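Local coordinates for protein dipicolinate synthase subunit B (Bacillus halodurans, PDB 3LQK) that probably serves as one subunit of the synthase that makes dipicolinate, the spore metabolite, and has a fold of the flavoprotein family, at residues L14-M28 with S56-E68. Sequence-based numbering, arbitrary orientation.
With PO4 (phosphate ion), chain B.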
loop_
_atom_site.group_PDB
_atom_site.type_symbol
_atom_site.label_atom_id
_atom_site.label_comp_id
_atom_site.label_asym_id
_atom_site.label_seq_id
_atom_site.Cartn_x
_atom_site.Cartn_y
_atom_site.Cartn_z
ATOM N N LEU A 14 10.530 -24.215 7.051
ATOM C CA LEU A 14 9.543 -24.907 6.237
ATOM C C LEU A 14 8.187 -24.401 6.612
ATOM O O LEU A 14 7.805 -24.350 7.818
ATOM C CB LEU A 14 9.650 -26.389 6.518
ATOM C CG LEU A 14 11.090 -26.940 6.399
ATOM C CD1 LEU A 14 11.285 -28.265 7.170
ATOM C CD2 LEU A 14 11.388 -27.168 4.941
ATOM N N THR A 15 7.430 -24.005 5.612
ATOM C CA THR A 15 6.042 -23.638 5.898
ATOM C C THR A 15 5.037 -24.525 5.134
ATOM O O THR A 15 5.372 -25.082 4.109
ATOM C CB THR A 15 5.775 -22.132 5.563
ATOM O OG1 THR A 15 5.815 -21.926 4.141
ATOM C CG2 THR A 15 6.775 -21.200 6.260
ATOM N N GLY A 16 3.786 -24.546 5.578
ATOM C CA GLY A 16 2.705 -25.177 4.801
ATOM C C GLY A 16 2.566 -26.647 5.172
ATOM O O GLY A 16 3.103 -27.052 6.187
ATOM N N SER A 17 1.892 -27.453 4.336
ATOM C CA SER A 17 1.693 -28.910 4.627
ATOM C C SER A 17 3.007 -29.747 4.661
ATOM O O SER A 17 3.879 -29.627 3.763
ATOM C CB SER A 17 0.722 -29.544 3.625
ATOM O OG SER A 17 0.672 -30.963 3.797
ATOM N N HIS A 18 3.095 -30.620 5.678
ATOM C CA HIS A 18 4.274 -31.482 5.909
ATOM C C HIS A 18 4.635 -32.314 4.658
ATOM O O HIS A 18 5.773 -32.738 4.495
ATOM C CB HIS A 18 4.093 -32.488 7.088
ATOM C CG HIS A 18 3.605 -31.910 8.402
ATOM N ND1 HIS A 18 2.905 -32.676 9.326
ATOM C CD2 HIS A 18 3.719 -30.672 8.951
ATOM C CE1 HIS A 18 2.602 -31.931 10.375
ATOM N NE2 HIS A 18 3.077 -30.709 10.171
ATOM N N CYS A 19 3.674 -32.593 3.801
ATOM C CA CYS A 19 3.906 -33.529 2.700
ATOM C C CYS A 19 4.445 -32.850 1.411
ATOM O O CYS A 19 4.615 -33.504 0.370
ATOM C CB CYS A 19 2.583 -34.256 2.370
ATOM S SG CYS A 19 1.380 -33.082 1.626
ATOM N N THR A 20 4.660 -31.537 1.481
ATOM C CA THR A 20 5.244 -30.737 0.396
ATOM C C THR A 20 6.755 -30.551 0.612
ATOM O O THR A 20 7.423 -29.870 -0.199
ATOM C CB THR A 20 4.611 -29.316 0.344
ATOM O OG1 THR A 20 4.812 -28.661 1.608
ATOM C CG2 THR A 20 3.093 -29.359 -0.022
ATOM N N TYR A 21 7.298 -31.118 1.701
ATOM C CA TYR A 21 8.724 -30.920 1.985
ATOM C C TYR A 21 9.645 -31.876 1.210
ATOM O O TYR A 21 10.863 -31.763 1.308
ATOM C CB TYR A 21 9.032 -30.942 3.495
ATOM C CG TYR A 21 8.149 -30.069 4.380
ATOM C CD1 TYR A 21 7.531 -28.915 3.892
ATOM C CD2 TYR A 21 7.964 -30.398 5.715
ATOM C CE1 TYR A 21 6.716 -28.118 4.731
ATOM C CE2 TYR A 21 7.187 -29.626 6.557
ATOM C CZ TYR A 21 6.550 -28.492 6.062
ATOM O OH TYR A 21 5.795 -27.726 6.916
ATOM N N HIS A 22 9.097 -32.773 0.402
ATOM C CA HIS A 22 9.964 -33.657 -0.378
ATOM C C HIS A 22 10.701 -32.871 -1.491
ATOM O O HIS A 22 11.719 -33.317 -2.031
ATOM C CB HIS A 22 9.202 -34.846 -0.963
ATOM C CG HIS A 22 8.224 -34.457 -2.015
ATOM N ND1 HIS A 22 8.564 -34.365 -3.354
ATOM C CD2 HIS A 22 6.918 -34.084 -1.927
ATOM C CE1 HIS A 22 7.496 -33.986 -4.048
ATOM N NE2 HIS A 22 6.489 -33.794 -3.206
ATOM N N GLU A 23 10.169 -31.719 -1.843
ATOM C CA GLU A 23 10.831 -30.864 -2.826
ATOM C C GLU A 23 11.978 -30.020 -2.227
ATOM O O GLU A 23 12.893 -29.626 -2.966
ATOM C CB GLU A 23 9.773 -29.976 -3.484
ATOM C CG GLU A 23 8.937 -29.130 -2.461
ATOM C CD GLU A 23 7.456 -28.968 -2.855
ATOM O OE1 GLU A 23 6.913 -29.821 -3.625
ATOM O OE2 GLU A 23 6.845 -27.969 -2.373
ATOM N N VAL A 24 11.998 -29.788 -0.908
ATOM C CA VAL A 24 13.086 -28.975 -0.317
ATOM C C VAL A 24 14.073 -29.771 0.532
ATOM O O VAL A 24 15.176 -29.336 0.663
ATOM C CB VAL A 24 12.563 -27.753 0.501
ATOM C CG1 VAL A 24 11.759 -26.830 -0.380
ATOM C CG2 VAL A 24 11.667 -28.243 1.722
ATOM N N LEU A 25 13.712 -30.930 1.110
ATOM C CA LEU A 25 14.676 -31.655 1.999
ATOM C C LEU A 25 15.970 -32.064 1.279
ATOM O O LEU A 25 17.039 -32.003 1.860
ATOM C CB LEU A 25 14.029 -32.884 2.661
ATOM C CG LEU A 25 12.965 -32.473 3.722
ATOM C CD1 LEU A 25 12.256 -33.688 4.322
ATOM C CD2 LEU A 25 13.589 -31.593 4.794
ATOM N N PRO A 26 15.872 -32.458 -0.005
ATOM C CA PRO A 26 17.107 -32.725 -0.748
ATOM C C PRO A 26 18.004 -31.474 -0.840
ATOM O O PRO A 26 19.259 -31.601 -0.924
ATOM C CB PRO A 26 16.606 -33.163 -2.129
ATOM C CG PRO A 26 15.202 -33.710 -1.865
ATOM C CD PRO A 26 14.676 -32.837 -0.765
ATOM N N GLN A 27 17.392 -30.285 -0.824
ATOM C CA GLN A 27 18.208 -29.052 -0.864
ATOM C C GLN A 27 18.818 -28.766 0.502
ATOM O O GLN A 27 19.974 -28.293 0.594
ATOM C CB GLN A 27 17.395 -27.864 -1.345
ATOM C CG GLN A 27 16.826 -28.033 -2.727
ATOM C CD GLN A 27 17.874 -28.485 -3.718
ATOM O OE1 GLN A 27 19.020 -27.990 -3.733
ATOM N NE2 GLN A 27 17.508 -29.445 -4.534
HETATM N N MSE A 28 18.068 -29.087 1.564
HETATM C CA MSE A 28 18.648 -28.998 2.913
HETATM C C MSE A 28 19.889 -29.912 3.022
HETATM O O MSE A 28 20.921 -29.553 3.596
HETATM C CB MSE A 28 17.596 -29.384 3.958
HETATM C CG MSE A 28 18.052 -29.150 5.357
HETATM SE SE MSE A 28 16.867 -29.819 6.747
HETATM C CE MSE A 28 15.345 -28.637 6.426
ATOM N N SER A 56 5.275 -40.003 14.947
ATOM C CA SER A 56 5.848 -38.793 14.308
ATOM C C SER A 56 5.946 -39.050 12.806
ATOM O O SER A 56 6.363 -40.132 12.373
ATOM C CB SER A 56 7.204 -38.351 14.953
ATOM O OG SER A 56 8.357 -38.965 14.371
ATOM N N SER A 57 5.498 -38.085 12.024
ATOM C CA SER A 57 5.498 -38.205 10.577
ATOM C C SER A 57 6.932 -38.371 10.001
ATOM O O SER A 57 7.931 -37.941 10.602
ATOM C CB SER A 57 4.805 -36.960 9.972
ATOM O OG SER A 57 3.600 -36.670 10.662
ATOM N N GLU A 58 7.009 -38.999 8.826
ATOM C CA GLU A 58 8.290 -39.321 8.209
ATOM C C GLU A 58 9.178 -38.079 8.092
ATOM O O GLU A 58 10.354 -38.167 8.388
ATOM C CB GLU A 58 8.108 -39.980 6.814
ATOM N N TRP A 59 8.592 -36.940 7.661
ATOM C CA TRP A 59 9.325 -35.695 7.416
ATOM C C TRP A 59 10.209 -35.270 8.594
ATOM O O TRP A 59 11.353 -34.865 8.378
ATOM C CB TRP A 59 8.386 -34.535 6.963
ATOM C CG TRP A 59 7.516 -33.951 8.045
ATOM C CD1 TRP A 59 6.378 -34.479 8.517
ATOM C CD2 TRP A 59 7.744 -32.757 8.789
ATOM N NE1 TRP A 59 5.871 -33.716 9.545
ATOM C CE2 TRP A 59 6.691 -32.633 9.718
ATOM C CE3 TRP A 59 8.750 -31.803 8.791
ATOM C CZ2 TRP A 59 6.602 -31.568 10.632
ATOM C CZ3 TRP A 59 8.661 -30.744 9.688
ATOM C CH2 TRP A 59 7.588 -30.637 10.600
ATOM N N ILE A 60 9.725 -35.405 9.829
ATOM C CA ILE A 60 10.549 -35.064 10.989
ATOM C C ILE A 60 11.771 -35.952 11.057
ATOM O O ILE A 60 12.884 -35.446 11.190
ATOM C CB ILE A 60 9.762 -35.142 12.318
ATOM C CG1 ILE A 60 8.730 -34.014 12.388
ATOM C CG2 ILE A 60 10.692 -34.972 13.540
ATOM C CD1 ILE A 60 7.628 -34.324 13.378
ATOM N N ASN A 61 11.556 -37.266 10.976
ATOM C CA ASN A 61 12.649 -38.227 10.933
ATOM C C ASN A 61 13.665 -37.853 9.825
ATOM O O ASN A 61 14.891 -37.876 10.052
ATOM C CB ASN A 61 12.125 -39.671 10.736
ATOM C CG ASN A 61 11.099 -40.088 11.823
ATOM O OD1 ASN A 61 11.157 -39.611 12.973
ATOM N ND2 ASN A 61 10.139 -40.964 11.455
ATOM N N LYS A 62 13.157 -37.517 8.630
ATOM C CA LYS A 62 14.031 -37.125 7.515
ATOM C C LYS A 62 14.897 -35.902 7.822
ATOM O O LYS A 62 16.101 -35.924 7.613
ATOM C CB LYS A 62 13.222 -36.883 6.245
ATOM C CG LYS A 62 12.446 -38.142 5.741
ATOM C CD LYS A 62 12.190 -38.161 4.224
ATOM C CE LYS A 62 11.679 -39.552 3.790
ATOM N NZ LYS A 62 10.933 -39.481 2.501
ATOM N N ILE A 63 14.314 -34.873 8.425
ATOM C CA ILE A 63 15.118 -33.717 8.887
ATOM C C ILE A 63 16.220 -34.176 9.836
ATOM O O ILE A 63 17.391 -33.785 9.694
ATOM C CB ILE A 63 14.212 -32.640 9.535
ATOM C CG1 ILE A 63 13.279 -32.058 8.469
ATOM C CG2 ILE A 63 15.023 -31.537 10.163
ATOM C CD1 ILE A 63 12.206 -31.194 9.032
ATOM N N LYS A 64 15.849 -35.054 10.770
ATOM C CA LYS A 64 16.796 -35.535 11.800
ATOM C C LYS A 64 17.934 -36.381 11.231
ATOM O O LYS A 64 18.991 -36.419 11.815
ATOM C CB LYS A 64 16.086 -36.259 12.939
ATOM C CG LYS A 64 15.394 -35.235 13.906
ATOM C CD LYS A 64 14.611 -36.002 15.012
ATOM C CE LYS A 64 14.373 -35.172 16.340
ATOM N NZ LYS A 64 14.776 -36.005 17.597
ATOM N N GLN A 65 17.717 -36.974 10.063
ATOM C CA GLN A 65 18.741 -37.708 9.317
ATOM C C GLN A 65 19.664 -36.768 8.537
ATOM O O GLN A 65 20.742 -37.177 8.192
ATOM C CB GLN A 65 18.122 -38.663 8.262
ATOM C CG GLN A 65 17.601 -39.977 8.795
ATOM C CD GLN A 65 16.679 -40.750 7.776
ATOM O OE1 GLN A 65 16.370 -40.301 6.618
ATOM N NE2 GLN A 65 16.207 -41.900 8.237
ATOM N N ILE A 66 19.202 -35.566 8.204
ATOM C CA ILE A 66 19.996 -34.591 7.472
ATOM C C ILE A 66 20.885 -33.756 8.400
ATOM O O ILE A 66 22.054 -33.516 8.094
ATOM C CB ILE A 66 19.078 -33.692 6.582
ATOM C CG1 ILE A 66 18.475 -34.550 5.448
ATOM C CG2 ILE A 66 19.866 -32.532 6.002
ATOM C CD1 ILE A 66 17.213 -33.954 4.761
ATOM N N THR A 67 20.332 -33.310 9.528
ATOM C CA THR A 67 21.034 -32.411 10.432
ATOM C C THR A 67 20.703 -32.727 11.908
ATOM O O THR A 67 19.582 -33.098 12.255
ATOM C CB THR A 67 20.708 -30.930 10.104
ATOM O OG1 THR A 67 21.348 -30.105 11.061
ATOM C CG2 THR A 67 19.198 -30.648 10.095
ATOM N N GLU A 68 21.709 -32.595 12.748
ATOM C CA GLU A 68 21.575 -32.823 14.195
ATOM C C GLU A 68 21.257 -31.513 14.942
ATOM O O GLU A 68 21.026 -31.530 16.155
ATOM C CB GLU A 68 22.884 -33.442 14.733
HETATM P P PO4 B . 1.231 -21.628 6.773
HETATM O O1 PO4 B . 0.492 -22.232 5.585
HETATM O O2 PO4 B . 0.375 -21.640 8.029
HETATM O O3 PO4 B . 2.493 -22.404 7.122
HETATM O O4 PO4 B . 1.588 -20.196 6.469
#
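W59 offers one face of its indole to two rings of 14-28, forming an aromatic cluster. H18 lies over the pyrrole half in an offset stack, planes 28° apart, and its CB sits 3.5 Å from the centroid of the five-membered ring as a CH-pi contact. Y21 brings an edge to the benzo half, CD2 and CE2 each 3.5 Å from W59 CE3, with the planes at 73°. With CG between the backbone N and carbonyl carbon (chi1 73°), the indole leans off helix 58-66 toward both rings, while I60 CG1 backs its opposite face. Further along, L25 CD2 meets I63 CG1 at 3.7 Å and L14 CD1 touches I63 CD1 tip to tip at 3.6 Å. I66 sets CD1 against L25 and CG2 against M28 CG, 3.9 Å away. In this alpha/beta flavoprotein-family fold, the contact packs helix 58-66 against the connection after strand 9-13 and the start of helix 25-33. G16 N in that connection binds a phosphate, probably from the crystallisation liquor. Replacing W59 by an alanine is likely to leave the H18 and Y21 rings without the face they share. No clear hydrogen bond crosses the interface, so cohesion rests on aromatic and aliphatic packing.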